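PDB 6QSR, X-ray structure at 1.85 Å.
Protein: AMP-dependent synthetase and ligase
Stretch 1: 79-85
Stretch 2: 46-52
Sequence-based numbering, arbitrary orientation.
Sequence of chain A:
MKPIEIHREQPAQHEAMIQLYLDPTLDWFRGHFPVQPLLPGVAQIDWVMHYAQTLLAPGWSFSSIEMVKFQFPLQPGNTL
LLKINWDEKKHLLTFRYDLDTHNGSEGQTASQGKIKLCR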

ATOM      1  N   THR A  79      12.323  14.275  -5.431  1.00 30.40           N
ATOM      2  CA  THR A  79      11.266  15.228  -5.711  1.00 30.28           C
ATOM      3  C   THR A  79      10.351  14.543  -6.717  1.00 27.06           C
ATOM      4  O   THR A  79      10.824  13.940  -7.688  1.00 26.64           O
ATOM      5  CB  THR A  79      11.831  16.545  -6.269  1.00 32.43           C
ATOM      6  OG1 THR A  79      12.668  17.147  -5.278  1.00 31.85           O
ATOM      7  CG2 THR A  79      10.714  17.526  -6.621  1.00 34.10           C
ATOM      8  N   LEU A  80       9.051  14.615  -6.448  1.00 25.38           N
ATOM      9  CA  LEU A  80       8.027  13.986  -7.263  1.00 24.96           C
ATOM     10  C   LEU A  80       7.158  15.048  -7.910  1.00 23.60           C
ATOM     11  O   LEU A  80       6.905  16.099  -7.311  1.00 21.29           O
ATOM     12  CB  LEU A  80       7.133  13.095  -6.389  1.00 26.63           C
ATOM     13  CG  LEU A  80       7.807  12.113  -5.428  1.00 27.66           C
ATOM     14  CD1 LEU A  80       6.763  11.284  -4.693  1.00 28.63           C
ATOM     15  CD2 LEU A  80       8.778  11.210  -6.172  1.00 28.06           C
ATOM     16  N   LEU A  81       6.697  14.765  -9.126  1.00 24.11           N
ATOM     17  CA  LEU A  81       5.641  15.536  -9.759  1.00 25.76           C
ATOM     18  C   LEU A  81       4.424  14.622  -9.850  1.00 21.92           C
ATOM     19  O   LEU A  81       4.469  13.592 -10.524  1.00 21.27           O
ATOM     20  CB  LEU A  81       6.066  16.013 -11.152  1.00 31.65           C
ATOM     21  CG  LEU A  81       7.301  16.921 -11.211  1.00 38.92           C
ATOM     22  CD1 LEU A  81       7.662  17.252 -12.654  1.00 44.54           C
ATOM     23  CD2 LEU A  81       7.072  18.196 -10.412  1.00 41.85           C
ATOM     24  N   LEU A  82       3.360  14.997  -9.147  1.00 21.04           N
ATOM     25  CA  LEU A  82       2.110  14.228  -9.100  1.00 20.32           C
ATOM     26  C   LEU A  82       1.059  14.898  -9.968  1.00 20.76           C
ATOM     27  O   LEU A  82       0.695  16.034  -9.705  1.00 20.84           O
ATOM     28  CB  LEU A  82       1.604  14.145  -7.660  1.00 20.40           C
ATOM     29  CG  LEU A  82       0.227  13.517  -7.418  1.00 21.46           C
ATOM     30  CD1 LEU A  82       0.122  12.144  -8.062  1.00 22.09           C
ATOM     31  CD2 LEU A  82      -0.042  13.455  -5.924  1.00 22.66           C
ATOM     32  N   LYS A  83       0.558  14.170 -10.964  1.00 21.82           N
ATOM     33  CA  LYS A  83      -0.454  14.649 -11.896  1.00 23.28           C
ATOM     34  C   LYS A  83      -1.708  13.832 -11.619  1.00 21.14           C
ATOM     35  O   LYS A  83      -1.633  12.608 -11.605  1.00 17.23           O
ATOM     36  CB  LYS A  83       0.049  14.418 -13.323  1.00 29.87           C
ATOM     37  CG  LYS A  83      -0.955  14.606 -14.460  1.00 41.41           C
ATOM     38  CD  LYS A  83      -0.726  13.535 -15.524  1.00 50.58           C
ATOM     39  CE  LYS A  83      -1.492  13.794 -16.810  1.00 59.21           C
ATOM     40  NZ  LYS A  83      -0.782  13.154 -17.957  1.00 66.83           N
ATOM     41  N   ILE A  84      -2.834  14.508 -11.367  1.00 21.01           N
ATOM     42  CA  ILE A  84      -4.121  13.851 -11.082  1.00 22.76           C
ATOM     43  C   ILE A  84      -5.204  14.442 -11.980  1.00 22.67           C
ATOM     44  O   ILE A  84      -5.288  15.665 -12.131  1.00 22.75           O
ATOM     45  CB  ILE A  84      -4.576  14.036  -9.610  1.00 24.01           C
ATOM     46  CG1 ILE A  84      -3.515  13.549  -8.617  1.00 25.08           C
ATOM     47  CG2 ILE A  84      -5.861  13.257  -9.355  1.00 25.98           C
ATOM     48  CD1 ILE A  84      -3.701  14.094  -7.217  1.00 26.07           C
ATOM     49  N   ASN A  85      -6.038  13.569 -12.543  1.00 23.60           N
ATOM     50  CA  ASN A  85      -7.179  13.969 -13.354  1.00 24.44           C
ATOM     51  C   ASN A  85      -8.424  13.295 -12.782  1.00 22.17           C
ATOM     52  O   ASN A  85      -8.418  12.083 -12.537  1.00 21.27           O
ATOM     53  CB  ASN A  85      -6.950  13.547 -14.803  1.00 27.66           C
ATOM     54  CG  ASN A  85      -8.073  13.974 -15.729  1.00 32.61           C
ATOM     55  OD1 ASN A  85      -9.148  13.360 -15.763  1.00 32.34           O
ATOM     56  ND2 ASN A  85      -7.824  15.019 -16.504  1.00 35.37           N
TER
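Stretch 2, residues 46-52: DWVMHYA

Stretch 2 is one span of a longer helix laid across the extended strand of stretch 1. The phi/psi pairs from Asp46 to Ala52 all fall in the helical region, for example -51/-48 at Val48 and -69/-35 at Tyr51, and three i to i+4 hydrogen bonds confirm the assignment: His50 N to Asp46 O at 3.0 Å, Tyr51 N to Trp47 O at 3.0 Å and Ala52 N to Val48 O at 2.9 Å. Stretch 1 has strand torsions throughout, such as -104/121 at Leu82.

The two N-to-C directions diverge by 55°, with a signed crossing angle of -55°, so the helix runs obliquely over the strand in broadly the same sense. The axes come no closer than 9.7 Å, which leaves room for a layer of side chains between the two backbones. In backbone register, the nearest CA atoms are those of Ile84 and Val48, 7.3 Å apart.

The alternation of the strand decides which residues take part. Leu80, Leu82 and Ile84 direct their CA-to-CB bonds toward the helix and form a row of three apolar bumps; Thr79, Leu81, Lys83 and Asn85 lie out of reach, and none of them loses any surface to the helix. On the helix the contacts come from Trp47, Val48 and Tyr51, the spacing expected when one side of a helix is presented to a partner. Tyr51 points toward the strand, Trp47 and Val48 point sideways, and Met49 points away.

Ile84 is the most deeply engaged bump, with 64 Å² covered, the most of any residue in the contact. With chi1 at -56° and chi2 at 162°, Ile84 CD1 lies 3.8 Å from Tyr51 CB and 4.1 Å from Val48 O, between residues one turn apart. A methyl group thus packs against the base of one side chain and the helix backbone itself. The carbonyl of Val48 is already engaged by the amide of Ala52, so the approach of the methyl does not leave it without a hydrogen-bond partner.

Leu82, with 54 Å² covered, meets the same two helix residues. Leu82 CD1 lies 3.8 Å from Val48 CG2, and Leu82 CD2, 4.3 Å from that same Val48 CG2, also lies 4.2 Å from Tyr51 CD2, meeting the ring obliquely. In its t, p rotamer (chi1 173°, chi2 53°) the leucine lies against both Val48 and Tyr51, with CD2 close to both.

At the other end of the row the fit is looser. Leu80 CD1 comes to 4.3 Å from Trp47 CZ3, near the plane of the indole, so the methyl abuts the ring edge. The indole NE1 is hydrogen-bonded elsewhere in the structure.

No hydrogen bond crosses between the stretches. The 259 Å² buried, both sides summed, rests on apolar packing: all six contacting residues are buried in the assembly, and the fit depends on shape rather than on polar pairing.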

ATOM      1  N   ASP A  46      -2.413   7.222  -0.822  1.00 21.00           N
ATOM      2  CA  ASP A  46      -2.911   8.076   0.262  1.00 20.00           C
ATOM      3  C   ASP A  46      -2.923   9.561  -0.142  1.00 19.33           C
ATOM      4  O   ASP A  46      -3.927  10.235   0.037  1.00 18.17           O
ATOM      5  CB  ASP A  46      -2.101   7.840   1.550  1.00 20.57           C
ATOM      6  CG  ASP A  46      -2.764   8.427   2.787  1.00 22.25           C
ATOM      7  OD1 ASP A  46      -3.824   7.921   3.206  1.00 23.27           O
ATOM      8  OD2 ASP A  46      -2.216   9.383   3.362  1.00 25.77           O
ATOM      9  N   TRP A  47      -1.831  10.047  -0.739  1.00 19.27           N
ATOM     10  CA  TRP A  47      -1.729  11.453  -1.142  1.00 18.29           C
ATOM     11  C   TRP A  47      -2.611  11.787  -2.350  1.00 17.79           C
ATOM     12  O   TRP A  47      -3.232  12.843  -2.389  1.00 19.98           O
ATOM     13  CB  TRP A  47      -0.270  11.841  -1.425  1.00 18.48           C
ATOM     14  CG  TRP A  47       0.659  11.547  -0.287  1.00 21.04           C
ATOM     15  CD1 TRP A  47       0.344  11.471   1.044  1.00 22.05           C
ATOM     16  CD2 TRP A  47       2.066  11.302  -0.380  1.00 23.11           C
ATOM     17  NE1 TRP A  47       1.469  11.168   1.782  1.00 23.73           N
ATOM     18  CE2 TRP A  47       2.540  11.068   0.933  1.00 24.97           C
ATOM     19  CE3 TRP A  47       2.973  11.247  -1.448  1.00 23.80           C
ATOM     20  CZ2 TRP A  47       3.889  10.787   1.207  1.00 26.35           C
ATOM     21  CZ3 TRP A  47       4.318  10.959  -1.172  1.00 25.28           C
ATOM     22  CH2 TRP A  47       4.753  10.731   0.144  1.00 26.33           C
ATOM     23  N   VAL A  48      -2.683  10.882  -3.317  1.00 16.79           N
ATOM     24  CA  VAL A  48      -3.645  11.009  -4.415  1.00 17.69           C
ATOM     25  C   VAL A  48      -5.052  11.246  -3.861  1.00 17.65           C
ATOM     26  O   VAL A  48      -5.738  12.182  -4.273  1.00 18.08           O
ATOM     27  CB  VAL A  48      -3.596   9.799  -5.376  1.00 17.66           C
ATOM     28  CG1 VAL A  48      -4.803   9.774  -6.308  1.00 15.17           C
ATOM     29  CG2 VAL A  48      -2.317   9.850  -6.201  1.00 20.22           C
ATOM     30  N   MET A  49      -5.454  10.441  -2.890  1.00 18.23           N
ATOM     31  CA  MET A  49      -6.769  10.616  -2.263  1.00 18.78           C
ATOM     32  C   MET A  49      -6.924  11.939  -1.495  1.00 19.76           C
ATOM     33  O   MET A  49      -8.009  12.511  -1.502  1.00 20.13           O
ATOM     34  CB  MET A  49      -7.090   9.429  -1.360  1.00 18.71           C
ATOM     35  CG  MET A  49      -7.216   8.114  -2.117  1.00 19.22           C
ATOM     36  SD  MET A  49      -8.564   8.043  -3.314  1.00 22.61           S
ATOM     37  CE  MET A  49      -9.906   8.736  -2.344  1.00 21.18           C
ATOM     38  N   HIS A  50      -5.855  12.417  -0.850  1.00 21.26           N
ATOM     39  CA  HIS A  50      -5.886  13.699  -0.126  1.00 23.88           C
ATOM     40  C   HIS A  50      -6.114  14.880  -1.065  1.00 22.54           C
ATOM     41  O   HIS A  50      -6.971  15.720  -0.811  1.00 21.43           O
ATOM     42  CB  HIS A  50      -4.595  13.937   0.674  1.00 27.66           C
ATOM     43  CG  HIS A  50      -4.469  15.331   1.213  1.00 32.33           C
ATOM     44  ND1 HIS A  50      -5.247  15.802   2.249  1.00 32.56           N
ATOM     45  CD2 HIS A  50      -3.680  16.367   0.836  1.00 35.30           C
ATOM     46  CE1 HIS A  50      -4.930  17.062   2.499  1.00 34.82           C
ATOM     47  NE2 HIS A  50      -3.982  17.428   1.656  1.00 35.39           N
ATOM     48  N   TYR A  51      -5.328  14.945  -2.136  1.00 22.92           N
ATOM     49  CA  TYR A  51      -5.475  16.012  -3.121  1.00 24.72           C
ATOM     50  C   TYR A  51      -6.773  15.884  -3.918  1.00 24.92           C
ATOM     51  O   TYR A  51      -7.407  16.898  -4.246  1.00 27.57           O
ATOM     52  CB  TYR A  51      -4.248  16.079  -4.037  1.00 26.24           C
ATOM     53  CG  TYR A  51      -3.027  16.612  -3.321  1.00 27.04           C
ATOM     54  CD1 TYR A  51      -2.959  17.952  -2.934  1.00 28.52           C
ATOM     55  CD2 TYR A  51      -1.940  15.784  -3.026  1.00 27.23           C
ATOM     56  CE1 TYR A  51      -1.845  18.453  -2.271  1.00 29.21           C
ATOM     57  CE2 TYR A  51      -0.823  16.276  -2.364  1.00 28.09           C
ATOM     58  CZ  TYR A  51      -0.781  17.610  -1.988  1.00 29.50           C
ATOM     59  OH  TYR A  51       0.322  18.107  -1.337  1.00 30.59           O
ATOM     60  N   ALA A  52      -7.189  14.650  -4.195  1.00 24.66           N
ATOM     61  CA  ALA A  52      -8.464  14.402  -4.889  1.00 26.84           C
ATOM     62  C   ALA A  52      -9.657  14.907  -4.076  1.00 28.09           C
ATOM     63  O   ALA A  52     -10.454  15.715  -4.560  1.00 26.71           O
ATOM     64  CB  ALA A  52      -8.623  12.924  -5.194  1.00 26.68           C
TER